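Endosialidase (Enterobacteria phage phi92, PDB 4HIZ) hydrolyses polysialic acid from within the chain, acting as an endosialidase on alpha-2,8 and alpha-2,9 linkages of this sialic acid polymer. Local coordinates at residues W26-V37 with S44-Y53. Sequence-based numbering, arbitrary orientation.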
loop_
_atom_site.group_PDB
_atom_site.type_symbol
_atom_site.label_atom_id
_atom_site.label_comp_id
_atom_site.label_asym_id
_atom_site.label_seq_id
_atom_site.Cartn_x
_atom_site.Cartn_y
_atom_site.Cartn_z
ATOM N N TRP A 26 -32.516 10.211 4.227
ATOM C CA TRP A 26 -33.812 9.684 4.639
ATOM C C TRP A 26 -34.913 10.753 4.613
ATOM O O TRP A 26 -34.660 11.946 4.806
ATOM C CB TRP A 26 -33.716 9.044 6.029
ATOM C CG TRP A 26 -33.349 10.027 7.120
ATOM C CD1 TRP A 26 -32.084 10.390 7.516
ATOM C CD2 TRP A 26 -34.258 10.763 7.955
ATOM N NE1 TRP A 26 -32.157 11.307 8.542
ATOM C CE2 TRP A 26 -33.476 11.554 8.829
ATOM C CE3 TRP A 26 -35.652 10.832 8.047
ATOM C CZ2 TRP A 26 -34.051 12.402 9.782
ATOM C CZ3 TRP A 26 -36.219 11.674 8.993
ATOM C CH2 TRP A 26 -35.420 12.445 9.848
ATOM N N ILE A 27 -36.138 10.308 4.375
ATOM C CA ILE A 27 -37.304 11.179 4.432
ATOM C C ILE A 27 -38.213 10.733 5.565
ATOM O O ILE A 27 -38.803 11.557 6.268
ATOM C CB ILE A 27 -38.086 11.152 3.096
ATOM C CG1 ILE A 27 -37.246 11.800 1.996
ATOM C CG2 ILE A 27 -39.446 11.851 3.229
ATOM C CD1 ILE A 27 -37.969 11.916 0.651
ATOM N N ILE A 28 -38.298 9.426 5.780
ATOM C CA ILE A 28 -39.220 8.926 6.772
ATOM C C ILE A 28 -38.426 8.316 7.886
ATOM O O ILE A 28 -37.538 7.500 7.634
ATOM C CB ILE A 28 -40.131 7.815 6.188
ATOM C CG1 ILE A 28 -40.964 8.370 5.034
ATOM C CG2 ILE A 28 -41.027 7.209 7.286
ATOM C CD1 ILE A 28 -41.578 9.679 5.354
ATOM N N ASP A 29 -38.746 8.718 9.117
ATOM C CA ASP A 29 -38.187 8.083 10.287
ATOM C C ASP A 29 -39.190 7.003 10.704
ATOM O O ASP A 29 -40.307 7.293 11.167
ATOM C CB ASP A 29 -37.993 9.116 11.390
ATOM C CG ASP A 29 -37.465 8.502 12.680
ATOM O OD1 ASP A 29 -37.146 7.296 12.697
ATOM O OD2 ASP A 29 -37.354 9.238 13.675
ATOM N N GLY A 30 -38.798 5.753 10.506
ATOM C CA GLY A 30 -39.667 4.649 10.851
ATOM C C GLY A 30 -39.805 4.409 12.347
ATOM O O GLY A 30 -40.593 3.559 12.754
ATOM N N ARG A 31 -39.038 5.128 13.166
ATOM C CA ARG A 31 -39.116 4.967 14.635
ATOM C C ARG A 31 -39.005 3.497 15.118
ATOM O O ARG A 31 -39.630 3.094 16.101
ATOM C CB ARG A 31 -40.374 5.664 15.172
ATOM C CG ARG A 31 -40.410 7.158 14.779
ATOM C CD ARG A 31 -41.568 7.893 15.398
ATOM N NE ARG A 31 -41.486 8.021 16.855
ATOM C CZ ARG A 31 -42.512 8.434 17.604
ATOM N NH1 ARG A 31 -43.691 8.729 17.013
ATOM N NH2 ARG A 31 -42.377 8.538 18.934
ATOM N N ASN A 32 -38.190 2.722 14.405
ATOM C CA ASN A 32 -37.963 1.311 14.688
ATOM C C ASN A 32 -39.216 0.449 14.601
ATOM O O ASN A 32 -39.334 -0.575 15.282
ATOM C CB ASN A 32 -37.206 1.130 16.004
ATOM C CG ASN A 32 -35.734 0.864 15.766
ATOM O OD1 ASN A 32 -35.269 -0.276 15.908
ATOM N ND2 ASN A 32 -34.999 1.898 15.344
ATOM N N LEU A 33 -40.128 0.859 13.722
ATOM C CA LEU A 33 -41.348 0.116 13.464
ATOM C C LEU A 33 -41.234 -0.656 12.141
ATOM O O LEU A 33 -40.332 -0.397 11.314
ATOM C CB LEU A 33 -42.547 1.078 13.460
ATOM C CG LEU A 33 -42.694 1.766 14.833
ATOM C CD1 LEU A 33 -43.755 2.876 14.798
ATOM C CD2 LEU A 33 -42.962 0.712 15.989
ATOM N N THR A 34 -42.146 -1.600 11.942
ATOM C CA THR A 34 -42.078 -2.519 10.809
ATOM C C THR A 34 -43.351 -2.434 9.955
ATOM O O THR A 34 -44.466 -2.462 10.478
ATOM C CB THR A 34 -41.869 -3.954 11.319
ATOM O OG1 THR A 34 -40.630 -4.018 12.045
ATOM C CG2 THR A 34 -41.807 -4.910 10.170
ATOM N N PHE A 35 -43.172 -2.285 8.647
ATOM C CA PHE A 35 -44.298 -2.215 7.714
ATOM C C PHE A 35 -44.432 -3.547 6.989
ATOM O O PHE A 35 -43.430 -4.180 6.711
ATOM C CB PHE A 35 -44.033 -1.134 6.661
ATOM C CG PHE A 35 -43.836 0.232 7.246
ATOM C CD1 PHE A 35 -44.933 1.024 7.563
ATOM C CD2 PHE A 35 -42.563 0.720 7.473
ATOM C CE1 PHE A 35 -44.763 2.280 8.113
ATOM C CE2 PHE A 35 -42.372 1.994 8.023
ATOM C CZ PHE A 35 -43.477 2.770 8.344
ATOM N N LYS A 36 -45.653 -3.932 6.626
ATOM C CA LYS A 36 -45.863 -5.095 5.774
ATOM C C LYS A 36 -46.137 -4.573 4.378
ATOM O O LYS A 36 -47.054 -3.787 4.173
ATOM C CB LYS A 36 -47.045 -5.927 6.255
ATOM C CG LYS A 36 -46.938 -6.277 7.728
ATOM C CD LYS A 36 -47.474 -7.668 8.021
ATOM C CE LYS A 36 -47.361 -7.990 9.513
ATOM N NZ LYS A 36 -46.016 -7.606 10.063
ATOM N N VAL A 37 -45.321 -4.979 3.424
ATOM C CA VAL A 37 -45.395 -4.324 2.128
ATOM C C VAL A 37 -45.640 -5.328 1.034
ATOM O O VAL A 37 -45.295 -6.503 1.141
ATOM C CB VAL A 37 -44.121 -3.524 1.796
ATOM C CG1 VAL A 37 -43.911 -2.402 2.816
ATOM C CG2 VAL A 37 -42.888 -4.466 1.708
ATOM N N SER A 44 -33.608 3.164 0.749
ATOM C CA SER A 44 -32.593 4.154 1.091
ATOM C C SER A 44 -33.193 5.495 1.543
ATOM O O SER A 44 -32.486 6.330 2.111
ATOM C CB SER A 44 -31.645 4.362 -0.085
ATOM O OG SER A 44 -32.372 4.824 -1.192
ATOM N N LYS A 45 -34.494 5.690 1.315
ATOM C CA LYS A 45 -35.190 6.906 1.756
ATOM C C LYS A 45 -35.829 6.781 3.155
ATOM O O LYS A 45 -36.588 7.670 3.588
ATOM C CB LYS A 45 -36.263 7.312 0.746
ATOM C CG LYS A 45 -35.727 7.625 -0.653
ATOM C CD LYS A 45 -34.564 8.641 -0.627
ATOM C CE LYS A 45 -35.022 10.049 -0.259
ATOM N NZ LYS A 45 -33.917 11.093 -0.270
ATOM N N PHE A 46 -35.523 5.702 3.861
ATOM C CA PHE A 46 -36.037 5.515 5.216
ATOM C C PHE A 46 -34.864 5.435 6.165
ATOM O O PHE A 46 -33.766 4.967 5.784
ATOM C CB PHE A 46 -36.753 4.182 5.351
ATOM C CG PHE A 46 -38.054 4.088 4.604
ATOM C CD1 PHE A 46 -38.064 3.838 3.236
ATOM C CD2 PHE A 46 -39.273 4.206 5.285
ATOM C CE1 PHE A 46 -39.273 3.705 2.540
ATOM C CE2 PHE A 46 -40.504 4.089 4.602
ATOM C CZ PHE A 46 -40.505 3.839 3.229
ATOM N N LYS A 47 -35.089 5.841 7.412
ATOM C CA LYS A 47 -34.226 5.351 8.479
ATOM C C LYS A 47 -35.069 4.710 9.558
ATOM O O LYS A 47 -36.278 4.947 9.652
ATOM C CB LYS A 47 -33.375 6.475 9.096
ATOM C CG LYS A 47 -34.153 7.469 9.951
ATOM C CD LYS A 47 -33.208 8.322 10.809
ATOM C CE LYS A 47 -33.989 9.386 11.583
ATOM N NZ LYS A 47 -33.113 10.264 12.395
ATOM N N ASN A 48 -34.427 3.859 10.343
ATOM C CA ASN A 48 -35.079 3.211 11.482
ATOM C C ASN A 48 -36.366 2.476 11.089
ATOM O O ASN A 48 -37.350 2.513 11.822
ATOM C CB ASN A 48 -35.394 4.252 12.555
ATOM C CG ASN A 48 -34.164 5.046 12.975
ATOM O OD1 ASN A 48 -33.029 4.584 12.837
ATOM N ND2 ASN A 48 -34.386 6.240 13.494
ATOM N N ALA A 49 -36.354 1.784 9.953
ATOM C CA ALA A 49 -37.569 1.157 9.463
ATOM C C ALA A 49 -37.259 -0.248 8.988
ATOM O O ALA A 49 -36.131 -0.538 8.564
ATOM C CB ALA A 49 -38.159 1.999 8.294
ATOM N N ALA A 50 -38.257 -1.121 9.033
ATOM C CA ALA A 50 -38.108 -2.443 8.430
ATOM C C ALA A 50 -39.369 -2.832 7.673
ATOM O O ALA A 50 -40.464 -2.350 7.990
ATOM C CB ALA A 50 -37.795 -3.472 9.482
ATOM N N PHE A 51 -39.207 -3.725 6.695
ATOM C CA PHE A 51 -40.288 -4.049 5.761
ATOM C C PHE A 51 -40.408 -5.558 5.633
ATOM O O PHE A 51 -39.457 -6.228 5.239
ATOM C CB PHE A 51 -39.981 -3.434 4.382
ATOM C CG PHE A 51 -39.650 -1.965 4.462
ATOM C CD1 PHE A 51 -40.659 -1.022 4.519
ATOM C CD2 PHE A 51 -38.324 -1.533 4.545
ATOM C CE1 PHE A 51 -40.353 0.347 4.630
ATOM C CE2 PHE A 51 -38.017 -0.178 4.670
ATOM C CZ PHE A 51 -39.040 0.759 4.717
ATOM N N VAL A 52 -41.571 -6.096 5.975
ATOM C CA VAL A 52 -41.808 -7.539 5.801
ATOM C C VAL A 52 -42.371 -7.775 4.412
ATOM O O VAL A 52 -43.394 -7.180 4.022
ATOM C CB VAL A 52 -42.801 -8.085 6.820
ATOM C CG1 VAL A 52 -42.940 -9.615 6.634
ATOM C CG2 VAL A 52 -42.331 -7.730 8.228
ATOM N N TYR A 53 -41.718 -8.646 3.661
ATOM C CA TYR A 53 -42.013 -8.791 2.228
ATOM C C TYR A 53 -41.881 -10.262 1.842
ATOM O O TYR A 53 -40.941 -10.945 2.275
ATOM C CB TYR A 53 -41.008 -7.939 1.425
ATOM C CG TYR A 53 -41.038 -8.181 -0.075
ATOM C CD1 TYR A 53 -42.212 -8.001 -0.805
ATOM C CD2 TYR A 53 -39.880 -8.573 -0.761
ATOM C CE1 TYR A 53 -42.238 -8.232 -2.202
ATOM C CE2 TYR A 53 -39.883 -8.784 -2.139
ATOM C CZ TYR A 53 -41.066 -8.621 -2.857
ATOM O OH TYR A 53 -41.069 -8.839 -4.214
#
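Over one face of the Trp26 indole runs the aliphatic chain of Lys47, with CE 3.6 Å from the centroid of the six-membered ring, a CH-pi contact; the backbone N of Ile28 sits at the indole edge. Lysine suits this place because its chain, extended beyond CG, offers a row of methylenes to the ring. Within 44-53, CZ of Phe51 stands over the centre of the Phe46 ring. Phe51 also lies beside Phe35, planes 19° apart but slid so far that they barely overlap; Phe35 CD2 meets Phe51 CE1 at 3.6 Å. Ala49 CB reaches the edge of the Phe35 ring.

Both chains turn a corner together, at Asn32 and at Lys47-Asn48, and stay parallel, as in the coils of pectate-lyase-like beta-helices, the probable relatives of this N-terminal extension. Asp29, with CG anti to its N (chi1 177°), holds OD1 between Arg31 N (2.9 Å, an Asx turn) and Asn48 ND2 (3.1 Å), which arrive from opposite faces of the carboxylate. Gly30, without a side chain, lets the backbone come close against Ala49 CB and Asn48 O. Lys45 NZ forms a salt bridge with Asp70 of the second subunit.

Gly30 N to Lys47 O, Asn32 N to Asn48 O and the Asp29-Asn48 bond thus span the corner; beyond it Phe35 bonds through N to Ala50 O and through O to Val52 N, and side-chain carbon packs on the faces of this backbone-bonded pair. Two N-H donors on OD1 and the Lys47 charge, beyond salt-bridge range, would probably favour ionised Asp29.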